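Local coordinates for protein polyketide synthase (Lyngbya majuscula 19L, PDB 3QIT) that probably releases the finished curacin chain as a decarboxylating thioesterase of the alpha/beta hydrolase fold, with sulfate elimination and formation of a terminal alkene, at residues B[150-163]-B[193-207]. Residues are numbered along the deposited sequence; the frame is centred on the assembly and turned at random. Where two conformers were deposited one is given.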
# COMPACT_ATOMS: atom_id res chain seq x y z
N TYR B 150 -4.10 7.88 12.06
CA TYR B 150 -3.26 8.83 11.33
C TYR B 150 -3.72 9.02 9.87
O TYR B 150 -3.86 10.16 9.40
CB TYR B 150 -1.79 8.45 11.41
CG TYR B 150 -0.93 9.48 10.73
CD1 TYR B 150 -0.74 10.74 11.31
CD2 TYR B 150 -0.36 9.21 9.49
CE1 TYR B 150 0.04 11.70 10.68
CE2 TYR B 150 0.41 10.17 8.84
CZ TYR B 150 0.61 11.41 9.45
OH TYR B 150 1.36 12.37 8.82
N LEU B 151 -3.97 7.91 9.18
CA LEU B 151 -4.47 7.90 7.80
C LEU B 151 -5.71 8.79 7.60
O LEU B 151 -5.93 9.32 6.50
CB LEU B 151 -4.80 6.48 7.35
CG LEU B 151 -3.73 5.39 7.20
CD1 LEU B 151 -4.42 4.05 7.05
CD2 LEU B 151 -2.81 5.62 6.03
N SER B 152 -6.50 8.95 8.66
CA SER B 152 -7.73 9.73 8.54
C SER B 152 -7.57 11.11 9.13
O SER B 152 -8.51 11.90 9.16
CB SER B 152 -8.92 8.99 9.16
OG SER B 152 -8.68 8.68 10.51
N SER B 153 -6.36 11.41 9.60
CA SER B 153 -6.07 12.75 10.08
C SER B 153 -5.77 13.62 8.87
O SER B 153 -5.50 13.14 7.76
CB SER B 153 -4.94 12.78 11.12
OG SER B 153 -3.66 12.58 10.52
N THR B 154 -5.86 14.92 9.05
CA THR B 154 -5.59 15.80 7.93
C THR B 154 -4.56 16.80 8.41
O THR B 154 -4.90 17.97 8.64
CB THR B 154 -6.90 16.47 7.45
OG1 THR B 154 -7.60 16.98 8.59
CG2 THR B 154 -7.79 15.48 6.72
N PRO B 155 -3.31 16.34 8.64
CA PRO B 155 -2.29 17.24 9.17
C PRO B 155 -2.05 18.43 8.23
O PRO B 155 -2.08 18.30 7.00
CB PRO B 155 -1.03 16.35 9.30
CG PRO B 155 -1.26 15.24 8.33
CD PRO B 155 -2.75 15.01 8.32
N GLN B 156 -1.91 19.61 8.84
CA GLN B 156 -1.68 20.84 8.09
C GLN B 156 -0.23 21.26 8.25
O GLN B 156 0.36 21.11 9.32
CB GLN B 156 -2.59 21.97 8.60
CG GLN B 156 -4.08 21.74 8.34
CD GLN B 156 -4.38 21.28 6.92
OE1 GLN B 156 -4.10 21.98 5.94
NE2 GLN B 156 -4.98 20.10 6.80
N HIS B 157 0.35 21.78 7.18
CA HIS B 157 1.70 22.33 7.26
C HIS B 157 1.66 23.67 7.99
O HIS B 157 0.62 24.36 7.99
CB HIS B 157 2.19 22.66 5.84
CG HIS B 157 2.63 21.48 5.04
ND1 HIS B 157 3.65 20.65 5.45
CD2 HIS B 157 2.25 21.04 3.82
CE1 HIS B 157 3.88 19.74 4.52
NE2 HIS B 157 3.03 19.94 3.53
N PRO B 158 2.79 24.07 8.59
CA PRO B 158 2.92 25.42 9.13
C PRO B 158 2.88 26.45 8.01
O PRO B 158 3.26 26.15 6.85
CB PRO B 158 4.30 25.41 9.80
CG PRO B 158 5.05 24.31 9.14
CD PRO B 158 4.00 23.26 8.84
N ILE B 159 2.41 27.63 8.35
CA ILE B 159 2.37 28.75 7.41
C ILE B 159 3.54 29.66 7.76
O ILE B 159 3.56 30.24 8.84
CB ILE B 159 1.06 29.53 7.56
CG1 ILE B 159 -0.15 28.61 7.39
CG2 ILE B 159 1.04 30.69 6.56
CD1 ILE B 159 -1.32 28.94 8.31
N PHE B 160 4.53 29.75 6.85
CA PHE B 160 5.69 30.61 7.03
C PHE B 160 5.33 31.97 6.46
O PHE B 160 4.51 32.07 5.53
CB PHE B 160 6.93 30.10 6.27
CG PHE B 160 7.34 28.70 6.64
CD1 PHE B 160 8.00 28.45 7.84
CD2 PHE B 160 7.16 27.66 5.74
CE1 PHE B 160 8.42 27.14 8.18
CE2 PHE B 160 7.58 26.35 6.07
CZ PHE B 160 8.19 26.09 7.29
N PRO B 161 5.92 33.03 7.01
CA PRO B 161 5.61 34.35 6.47
C PRO B 161 6.16 34.59 5.06
O PRO B 161 5.59 35.41 4.33
CB PRO B 161 6.28 35.30 7.47
CG PRO B 161 7.28 34.51 8.19
CD PRO B 161 6.73 33.10 8.24
N ASP B 162 7.24 33.89 4.70
CA ASP B 162 7.88 34.05 3.38
C ASP B 162 8.80 32.87 3.04
O ASP B 162 9.06 32.00 3.88
CB ASP B 162 8.66 35.38 3.29
CG ASP B 162 9.65 35.58 4.43
OD1 ASP B 162 10.24 34.59 4.91
OD2 ASP B 162 9.84 36.74 4.86
N VAL B 163 9.30 32.84 1.80
CA VAL B 163 10.13 31.73 1.35
C VAL B 163 11.47 31.74 2.09
O VAL B 163 12.00 30.68 2.38
CB VAL B 163 10.34 31.75 -0.21
CG1 VAL B 163 11.32 30.65 -0.65
CG2 VAL B 163 9.01 31.57 -0.89
N ASN B 193 -0.41 30.10 0.94
CA ASN B 193 -1.47 29.52 1.74
C ASN B 193 -1.75 30.35 2.98
O ASN B 193 -0.82 30.72 3.71
CB ASN B 193 -1.09 28.10 2.17
CG ASN B 193 -2.15 27.43 3.03
OD1 ASN B 193 -1.98 27.29 4.25
ND2 ASN B 193 -3.23 27.00 2.41
N GLN B 194 -3.03 30.64 3.20
CA GLN B 194 -3.49 31.27 4.45
C GLN B 194 -2.67 32.50 4.87
O GLN B 194 -2.38 32.70 6.05
CB GLN B 194 -3.53 30.22 5.58
CG GLN B 194 -4.59 29.13 5.37
CD GLN B 194 -4.69 28.17 6.54
OE1 GLN B 194 -5.38 28.44 7.53
NE2 GLN B 194 -4.02 27.03 6.42
N GLY B 195 -2.30 33.33 3.89
CA GLY B 195 -1.57 34.56 4.17
C GLY B 195 -0.05 34.53 4.11
O GLY B 195 0.59 35.57 4.15
N GLY B 196 0.54 33.34 4.04
CA GLY B 196 1.98 33.21 3.89
C GLY B 196 2.28 32.13 2.88
O GLY B 196 1.60 32.05 1.84
N VAL B 197 3.26 31.28 3.17
CA VAL B 197 3.56 30.15 2.27
C VAL B 197 3.71 28.88 3.09
O VAL B 197 4.09 28.94 4.25
CB VAL B 197 4.83 30.37 1.40
CG1 VAL B 197 4.68 31.64 0.56
CG2 VAL B 197 6.12 30.43 2.27
N ARG B 198 3.40 27.76 2.48
CA ARG B 198 3.52 26.47 3.15
C ARG B 198 4.32 25.54 2.25
O ARG B 198 4.46 25.81 1.04
CB ARG B 198 2.15 25.87 3.40
CG ARG B 198 1.39 25.47 2.14
CD ARG B 198 0.05 24.79 2.47
NE ARG B 198 -0.68 24.44 1.25
CZ ARG B 198 -1.87 23.85 1.20
NH1 ARG B 198 -2.51 23.51 2.31
NH2 ARG B 198 -2.43 23.60 0.02
N TRP B 199 4.82 24.45 2.82
CA TRP B 199 5.42 23.41 2.00
C TRP B 199 4.43 22.86 0.99
O TRP B 199 3.25 22.73 1.29
CB TRP B 199 5.91 22.24 2.85
CG TRP B 199 6.96 22.59 3.90
CD1 TRP B 199 6.85 22.36 5.23
CD2 TRP B 199 8.25 23.17 3.68
NE1 TRP B 199 8.02 22.74 5.87
CE2 TRP B 199 8.88 23.28 4.95
CE3 TRP B 199 8.95 23.62 2.54
CZ2 TRP B 199 10.16 23.81 5.11
CZ3 TRP B 199 10.24 24.15 2.70
CH2 TRP B 199 10.83 24.25 3.99
N SER B 200 4.92 22.53 -0.20
CA SER B 200 4.02 22.04 -1.25
C SER B 200 4.12 20.52 -1.45
O SER B 200 3.40 19.95 -2.27
CB SER B 200 4.27 22.82 -2.55
OG SER B 200 5.58 22.57 -2.98
N TRP B 201 4.97 19.88 -0.67
CA TRP B 201 4.96 18.41 -0.56
C TRP B 201 3.79 17.97 0.36
O TRP B 201 3.16 18.79 1.02
CB TRP B 201 6.33 17.87 -0.13
CG TRP B 201 6.94 18.44 1.14
CD1 TRP B 201 7.84 19.48 1.22
CD2 TRP B 201 6.69 18.01 2.48
NE1 TRP B 201 8.20 19.69 2.55
CE2 TRP B 201 7.50 18.80 3.34
CE3 TRP B 201 5.90 16.99 3.04
CZ2 TRP B 201 7.50 18.63 4.73
CZ3 TRP B 201 5.90 16.81 4.44
CH2 TRP B 201 6.70 17.64 5.25
N ASP B 202 3.49 16.68 0.36
CA ASP B 202 2.25 16.20 1.02
C ASP B 202 2.46 16.05 2.52
O ASP B 202 3.20 15.17 2.94
CB ASP B 202 1.85 14.83 0.43
CG ASP B 202 0.43 14.43 0.79
OD1 ASP B 202 -0.09 14.92 1.83
OD2 ASP B 202 -0.17 13.63 0.03
N ALA B 203 1.77 16.87 3.32
CA ALA B 203 1.96 16.84 4.78
C ALA B 203 1.79 15.47 5.44
O ALA B 203 2.32 15.23 6.54
CB ALA B 203 1.02 17.86 5.46
N ILE B 204 1.04 14.58 4.81
CA ILE B 204 0.82 13.25 5.42
C ILE B 204 2.11 12.42 5.51
O ILE B 204 2.21 11.53 6.36
CB ILE B 204 -0.31 12.47 4.69
CG1 ILE B 204 -0.93 11.41 5.61
CG2 ILE B 204 0.19 11.88 3.37
CD1 ILE B 204 -1.97 11.97 6.58
N ILE B 205 3.11 12.73 4.68
CA ILE B 205 4.32 11.93 4.57
C ILE B 205 5.20 12.03 5.81
O ILE B 205 5.95 11.10 6.12
CB ILE B 205 5.12 12.32 3.31
CG1 ILE B 205 4.29 12.04 2.06
CG2 ILE B 205 6.42 11.53 3.23
CD1 ILE B 205 4.93 12.49 0.81
N ARG B 206 5.14 13.17 6.48
CA ARG B 206 5.94 13.33 7.69
C ARG B 206 5.37 12.46 8.82
O ARG B 206 4.47 12.88 9.53
CB ARG B 206 5.98 14.80 8.11
CG ARG B 206 6.97 15.06 9.21
CD ARG B 206 7.36 16.51 9.25
NE ARG B 206 8.77 16.63 9.61
CZ ARG B 206 9.52 17.68 9.31
NH1 ARG B 206 10.80 17.70 9.67
NH2 ARG B 206 9.00 18.70 8.64
N THR B 207 5.89 11.23 8.95
CA THR B 207 5.38 10.28 9.94
C THR B 207 6.14 8.94 9.93
O THR B 207 6.38 8.35 8.88
CB THR B 207 3.86 10.02 9.76
OG1 THR B 207 3.34 9.28 10.87
CG2 THR B 207 3.59 9.29 8.45
O HOH W 1 -1.28 22.12 4.72
O HOH W 2 -0.91 25.10 5.98
O HOH W 3 4.90 24.77 5.71
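The imidazole of H157 slots between a methylene and a methyl, W199 CB over one face and A203 CB over the opposite one, the latter 3.5 Å from the ring centroid. At its edge, H157 NE2 donates to W201 O (2.8 Å, 163° at the hydrogen), a bond close to the imidazole plane though above the carbonyl plane of W201. H157 CE1 meanwhile points edge-on into the face of the W201 indole, the planes at 81°. With an alanine in place of H157, W201 O would probably lose this donor and a gap would open between W199 CB and A203 CB. The aromatic cluster continues through W199, whose indole takes the edge of F160 on one face, with F160 CE2 3.5 Å from W199 CE2. Beyond it the backbones pair once, antiparallel: F160 N to V197 O and V197 N to F160 O form a hydrogen-bonded bridge. G196 packs against F160 O, where a side chain would clash. At the other end, with CG anti to the backbone N (chi1 -176°), the Y150 ring extends toward 204-207 and its OH donates to I204 O (2.7 Å) from above the carbonyl plane, while T207 OG1 lies over one face of the ring, toward its rim. I204 CD1 meets P155 CD at 3.6 Å. The chain leaving helix 140-151 thus passes first along 203-207 and then beside strand 196-199, the partner of strand 190-193 in a two-stranded hairpin, and helix 163-173 packs on F160 and W199.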